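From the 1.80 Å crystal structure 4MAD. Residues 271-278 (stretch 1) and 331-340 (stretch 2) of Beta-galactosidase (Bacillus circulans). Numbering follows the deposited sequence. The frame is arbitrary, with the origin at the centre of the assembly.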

ATOM      1  N   THR A 271     -12.879  20.594 -12.221  1.00 13.74           N
ATOM      2  CA  THR A 271     -13.723  19.487 -11.815  1.00 14.37           C
ATOM      3  C   THR A 271     -14.386  19.651 -10.459  1.00 14.88           C
ATOM      4  O   THR A 271     -15.471  19.255 -10.281  1.00 16.92           O
ATOM      5  N   LEU A 272     -13.680  20.251  -9.526  1.00 14.78           N
ATOM      6  CA  LEU A 272     -14.210  20.467  -8.216  1.00 14.86           C
ATOM      7  C   LEU A 272     -15.418  21.389  -8.297  1.00 16.77           C
ATOM      8  O   LEU A 272     -16.391  21.159  -7.694  1.00 15.47           O
ATOM      9  N   GLU A 273     -15.311  22.448  -9.079  1.00 18.07           N
ATOM     10  CA  GLU A 273     -16.411  23.384  -9.269  1.00 19.67           C
ATOM     11  C   GLU A 273     -17.594  22.662  -9.873  1.00 19.70           C
ATOM     12  O   GLU A 273     -18.699  22.875  -9.494  1.00 17.57           O
ATOM     13  N   GLU A 274     -17.319  21.752 -10.793  1.00 18.56           N
ATOM     14  CA  GLU A 274     -18.370  21.008 -11.437  1.00 18.70           C
ATOM     15  C   GLU A 274     -19.112  20.243 -10.369  1.00 17.77           C
ATOM     16  O   GLU A 274     -20.270  20.109 -10.428  1.00 18.52           O
ATOM     17  N   ILE A 275     -18.381  19.684  -9.446  1.00 13.82           N
ATOM     18  CA  ILE A 275     -18.996  18.919  -8.406  1.00 15.45           C
ATOM     19  C   ILE A 275     -19.820  19.797  -7.493  1.00 15.09           C
ATOM     20  O   ILE A 275     -20.916  19.491  -7.190  1.00 17.00           O
ATOM     21  N   LEU A 276     -19.217  20.865  -7.039  1.00 14.33           N
ATOM     22  CA  LEU A 276     -19.807  21.701  -6.014  1.00 14.41           C
ATOM     23  C   LEU A 276     -21.092  22.413  -6.488  1.00 15.66           C
ATOM     24  O   LEU A 276     -21.999  22.598  -5.736  1.00 18.13           O
ATOM     25  N   LYS A 277     -21.084  22.820  -7.740  1.00 15.39           N
ATOM     26  CA  LYS A 277     -22.178  23.573  -8.355  1.00 17.80           C
ATOM     27  C   LYS A 277     -23.434  22.713  -8.427  1.00 16.99           C
ATOM     28  O   LYS A 277     -24.485  23.194  -8.521  1.00 18.69           O
ATOM     29  N   GLN A 278     -23.258  21.415  -8.377  1.00 17.87           N
ATOM     30  CA  GLN A 278     -24.357  20.450  -8.421  1.00 18.43           C
ATOM     31  C   GLN A 278     -24.805  20.100  -7.017  1.00 18.16           C
ATOM     32  O   GLN A 278     -25.529  19.192  -6.823  1.00 17.57           O
ATOM     33  N   ALA A 331      -5.218  26.416  -3.976  1.00 18.04           N
ATOM     34  CA  ALA A 331      -6.187  26.529  -5.025  1.00 17.84           C
ATOM     35  C   ALA A 331      -7.558  25.969  -4.606  1.00 18.66           C
ATOM     36  O   ALA A 331      -8.573  26.571  -4.859  1.00 15.68           O
ATOM     37  N   VAL A 332      -7.523  24.803  -3.989  1.00 17.96           N
ATOM     38  CA  VAL A 332      -8.658  24.142  -3.415  1.00 16.84           C
ATOM     39  C   VAL A 332      -9.283  24.916  -2.239  1.00 17.69           C
ATOM     40  O   VAL A 332     -10.454  25.029  -2.123  1.00 16.29           O
ATOM     41  N   ARG A 333      -8.461  25.504  -1.398  1.00 18.62           N
ATOM     42  CA  ARG A 333      -8.976  26.282  -0.300  1.00 17.93           C
ATOM     43  C   ARG A 333      -9.750  27.476  -0.836  1.00 18.95           C
ATOM     44  O   ARG A 333     -10.769  27.832  -0.330  1.00 20.39           O
ATOM     45  N   LYS A 334      -9.243  28.069  -1.889  1.00 19.74           N
ATOM     46  CA  LYS A 334      -9.885  29.218  -2.502  1.00 20.88           C
ATOM     47  C   LYS A 334     -11.259  28.874  -3.073  1.00 20.92           C
ATOM     48  O   LYS A 334     -12.164  29.638  -2.988  1.00 20.12           O
ATOM     49  N   VAL A 335     -11.369  27.720  -3.703  1.00 17.25           N
ATOM     50  CA  VAL A 335     -12.644  27.273  -4.136  1.00 18.41           C
ATOM     51  C   VAL A 335     -13.579  27.005  -2.968  1.00 20.46           C
ATOM     52  O   VAL A 335     -14.678  27.414  -2.970  1.00 21.04           O
ATOM     53  N   PHE A 336     -13.074  26.379  -1.943  1.00 18.73           N
ATOM     54  CA  PHE A 336     -13.910  26.058  -0.816  1.00 21.63           C
ATOM     55  C   PHE A 336     -14.491  27.342  -0.238  1.00 20.81           C
ATOM     56  O   PHE A 336     -15.604  27.372   0.142  1.00 23.82           O
ATOM     57  N   GLU A 337     -13.724  28.404  -0.252  1.00 20.57           N
ATOM     58  CA  GLU A 337     -14.147  29.663   0.300  1.00 23.78           C
ATOM     59  C   GLU A 337     -15.373  30.240  -0.411  1.00 22.77           C
ATOM     60  O   GLU A 337     -16.121  30.915   0.179  1.00 24.06           O
ATOM     61  N   LYS A 338     -15.555  29.958  -1.676  1.00 21.55           N
ATOM     62  CA  LYS A 338     -16.770  30.326  -2.378  1.00 21.86           C
ATOM     63  C   LYS A 338     -18.023  29.652  -1.854  1.00 23.05           C
ATOM     64  O   LYS A 338     -19.080  30.127  -2.059  1.00 22.30           O
ATOM     65  N   TYR A 339     -17.864  28.493  -1.255  1.00 21.72           N
ATOM     66  CA  TYR A 339     -18.975  27.643  -0.894  1.00 23.29           C
ATOM     67  C   TYR A 339     -19.197  27.406   0.600  1.00 25.46           C
ATOM     68  O   TYR A 339     -20.216  26.978   0.984  1.00 27.68           O
ATOM     69  N   VAL A 340     -18.218  27.682   1.417  1.00 27.12           N
ATOM     70  CA  VAL A 340     -18.371  27.627   2.847  1.00 30.84           C
ATOM     71  C   VAL A 340     -17.562  28.719   3.484  1.00 30.71           C
ATOM     72  O   VAL A 340     -16.547  29.066   3.012  1.00 29.58           O
TER

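What does the start of stretch 2 offer its neighbour, a helix running nearly parallel at 21°? Little: Ala-331 makes no contact, and Val-332 (chi1 t) points sideways, its CG1 just reaching CD2 of Leu-272 at 4.5 Å. Arg-333 points away, and Lys-334 is out of reach.

Where does the apolar packing centre? Val-335 (t) points toward stretch 1, and its CG1 lies 3.7 Å from both Leu-272 CD2 and Leu-276 CD1, so one methyl serves two leucines a helical turn apart. Leu-272 (t, p) also meets Phe-336, whose CA-to-CB bond points away; chi1 m nevertheless brings the ring back, with CE1 4.0 Å from Leu-272 CD2.

How does Lys-338 cross the gap? With rotamers m, t, p, t, Lys-338 sends NZ to Glu-273 OE2, 2.8 Å away, in a hydrogen-bonded salt bridge. The CA-to-CB bond of Glu-273 points sideways, but with chi1 m and chi2 m the end of the side chain comes nearer.

Why does Tyr-339 fit so closely? Its chi1 m ring lies beneath Leu-276 (m, t), whose CB sits over one face, 4.1 Å from the ring centroid, in a CH-pi contact. At the ring's edge, Tyr-339 OH donates a very short 2.4 Å hydrogen bond to Glu-273 OE1. Glu-273 OE1 also accepts from Lys-277 NZ at 3.0 Å, so the carboxylate gathers three donors.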

ATOM      1  CB  THR A 271     -13.069  18.099 -11.943  1.00 13.90           C
ATOM      2  OG1 THR A 271     -12.757  17.838 -13.297  1.00 16.94           O
ATOM      3  CG2 THR A 271     -13.979  17.064 -11.470  1.00 20.12           C
ATOM      4  CB  LEU A 272     -13.156  21.094  -7.320  1.00 14.22           C
ATOM      5  CG  LEU A 272     -13.602  21.573  -5.947  1.00 17.17           C
ATOM      6  CD1 LEU A 272     -14.185  20.467  -5.247  1.00 15.69           C
ATOM      7  CD2 LEU A 272     -12.509  22.113  -5.187  1.00 14.75           C
ATOM      8  CB  GLU A 273     -16.014  24.547 -10.166  1.00 22.57           C
ATOM      9  CG  GLU A 273     -15.120  25.530  -9.533  1.00 27.75           C
ATOM     10  CD  GLU A 273     -15.897  26.606  -8.800  1.00 32.94           C
ATOM     11  OE1 GLU A 273     -17.105  26.478  -8.694  1.00 33.37           O
ATOM     12  OE2 GLU A 273     -15.295  27.555  -8.345  1.00 33.93           O
ATOM     13  CB  GLU A 274     -17.806  20.059 -12.494  1.00 20.55           C
ATOM     14  CG  GLU A 274     -18.700  19.759 -13.628  1.00 28.07           C
ATOM     15  CD  GLU A 274     -18.198  18.620 -14.556  1.00 34.40           C
ATOM     16  OE1 GLU A 274     -17.081  18.122 -14.376  1.00 33.49           O
ATOM     17  OE2 GLU A 274     -18.956  18.241 -15.441  1.00 28.24           O
ATOM     18  CB  ILE A 275     -17.949  18.206  -7.548  1.00 13.29           C
ATOM     19  CG1 ILE A 275     -17.270  17.122  -8.367  1.00 15.11           C
ATOM     20  CG2 ILE A 275     -18.551  17.671  -6.300  1.00 15.00           C
ATOM     21  CD1 ILE A 275     -16.167  16.406  -7.687  1.00 14.64           C
ATOM     22  CB  LEU A 276     -18.764  22.655  -5.442  1.00 14.56           C
ATOM     23  CG  LEU A 276     -17.526  22.047  -4.800  1.00 12.89           C
ATOM     24  CD1 LEU A 276     -16.563  23.104  -4.373  1.00 16.63           C
ATOM     25  CD2 LEU A 276     -17.971  21.265  -3.620  1.00 16.36           C
ATOM     26  CB  LYS A 277     -21.792  24.102  -9.726  1.00 16.58           C
ATOM     27  CG  LYS A 277     -20.815  25.280  -9.726  1.00 17.87           C
ATOM     28  CD  LYS A 277     -21.036  26.174 -10.934  1.00 28.86           C
ATOM     29  CE  LYS A 277     -20.075  27.330 -11.051  1.00 29.88           C
ATOM     30  NZ  LYS A 277     -18.716  26.846 -11.217  1.00 30.78           N
ATOM     31  CB  GLN A 278     -24.008  19.173  -9.173  1.00 17.80           C
ATOM     32  CG  GLN A 278     -23.852  19.336 -10.593  1.00 20.49           C
ATOM     33  CD  GLN A 278     -23.417  18.063 -11.268  1.00 19.96           C
ATOM     34  OE1 GLN A 278     -22.258  17.834 -11.401  1.00 24.27           O
ATOM     35  NE2 GLN A 278     -24.331  17.241 -11.627  1.00 16.81           N
ATOM     36  CB  ALA A 331      -5.703  25.836  -6.246  1.00 17.14           C
ATOM     37  CB  VAL A 332      -8.278  22.719  -2.973  1.00 17.15           C
ATOM     38  CG1 VAL A 332      -9.283  22.136  -2.104  1.00 13.14           C
ATOM     39  CG2 VAL A 332      -8.042  21.874  -4.133  1.00 17.82           C
ATOM     40  CB  ARG A 333      -7.880  26.748   0.597  1.00 20.31           C
ATOM     41  CG  ARG A 333      -8.366  27.768   1.525  1.00 23.77           C
ATOM     42  CD  ARG A 333      -7.468  28.051   2.584  1.00 33.87           C
ATOM     43  NE  ARG A 333      -8.111  27.932   3.866  1.00 41.64           N
ATOM     44  CZ  ARG A 333      -8.641  28.930   4.545  1.00 40.53           C
ATOM     45  NH1 ARG A 333      -8.594  30.130   4.094  1.00 44.89           N
ATOM     46  NH2 ARG A 333      -9.178  28.718   5.693  1.00 37.03           N
ATOM     47  CB  LYS A 334      -8.997  29.703  -3.605  1.00 23.53           C
ATOM     48  CG  LYS A 334      -9.402  30.969  -4.198  1.00 29.20           C
ATOM     49  CD  LYS A 334      -8.326  31.610  -4.964  1.00 32.33           C
ATOM     50  CE  LYS A 334      -8.930  32.727  -5.711  1.00 41.94           C
ATOM     51  NZ  LYS A 334      -7.990  33.538  -6.450  1.00 47.25           N
ATOM     52  CB  VAL A 335     -12.563  26.030  -4.979  1.00 19.76           C
ATOM     53  CG1 VAL A 335     -13.883  25.538  -5.272  1.00 22.14           C
ATOM     54  CG2 VAL A 335     -11.821  26.282  -6.235  1.00 19.55           C
ATOM     55  CB  PHE A 336     -13.151  25.301   0.265  1.00 20.75           C
ATOM     56  CG  PHE A 336     -12.921  23.844  -0.014  1.00 21.08           C
ATOM     57  CD1 PHE A 336     -13.477  23.189  -1.075  1.00 22.74           C
ATOM     58  CD2 PHE A 336     -12.140  23.121   0.828  1.00 20.13           C
ATOM     59  CE1 PHE A 336     -13.246  21.866  -1.254  1.00 21.97           C
ATOM     60  CE2 PHE A 336     -11.927  21.830   0.618  1.00 20.60           C
ATOM     61  CZ  PHE A 336     -12.459  21.212  -0.419  1.00 19.10           C
ATOM     62  CB  GLU A 337     -13.002  30.651   0.367  1.00 23.83           C
ATOM     63  CG  GLU A 337     -11.987  30.322   1.371  1.00 30.05           C
ATOM     64  CD  GLU A 337     -11.020  31.468   1.616  1.00 41.98           C
ATOM     65  OE1 GLU A 337     -10.232  31.767   0.735  1.00 45.05           O
ATOM     66  OE2 GLU A 337     -11.081  32.093   2.688  1.00 52.16           O
ATOM     67  CB  LYS A 338     -16.687  30.039  -3.848  1.00 20.72           C
ATOM     68  CG  LYS A 338     -15.695  30.782  -4.542  1.00 25.76           C
ATOM     69  CD  LYS A 338     -15.547  30.322  -5.961  1.00 30.75           C
ATOM     70  CE  LYS A 338     -16.803  30.376  -6.747  1.00 26.24           C
ATOM     71  NZ  LYS A 338     -16.575  30.041  -8.204  1.00 26.10           N
ATOM     72  CB  TYR A 339     -18.905  26.334  -1.639  1.00 22.55           C
ATOM     73  CG  TYR A 339     -18.905  26.495  -3.132  1.00 21.33           C
ATOM     74  CD1 TYR A 339     -20.066  26.672  -3.820  1.00 23.91           C
ATOM     75  CD2 TYR A 339     -17.750  26.461  -3.846  1.00 24.38           C
ATOM     76  CE1 TYR A 339     -20.072  26.806  -5.139  1.00 19.22           C
ATOM     77  CE2 TYR A 339     -17.742  26.615  -5.163  1.00 23.01           C
ATOM     78  CZ  TYR A 339     -18.926  26.788  -5.824  1.00 25.09           C
ATOM     79  OH  TYR A 339     -18.963  26.956  -7.171  1.00 26.78           O
ATOM     80  CB  VAL A 340     -17.980  26.261   3.463  1.00 32.82           C
ATOM     81  CG1 VAL A 340     -18.949  25.235   3.075  1.00 34.54           C
ATOM     82  CG2 VAL A 340     -16.657  25.857   3.040  1.00 31.28           C
TER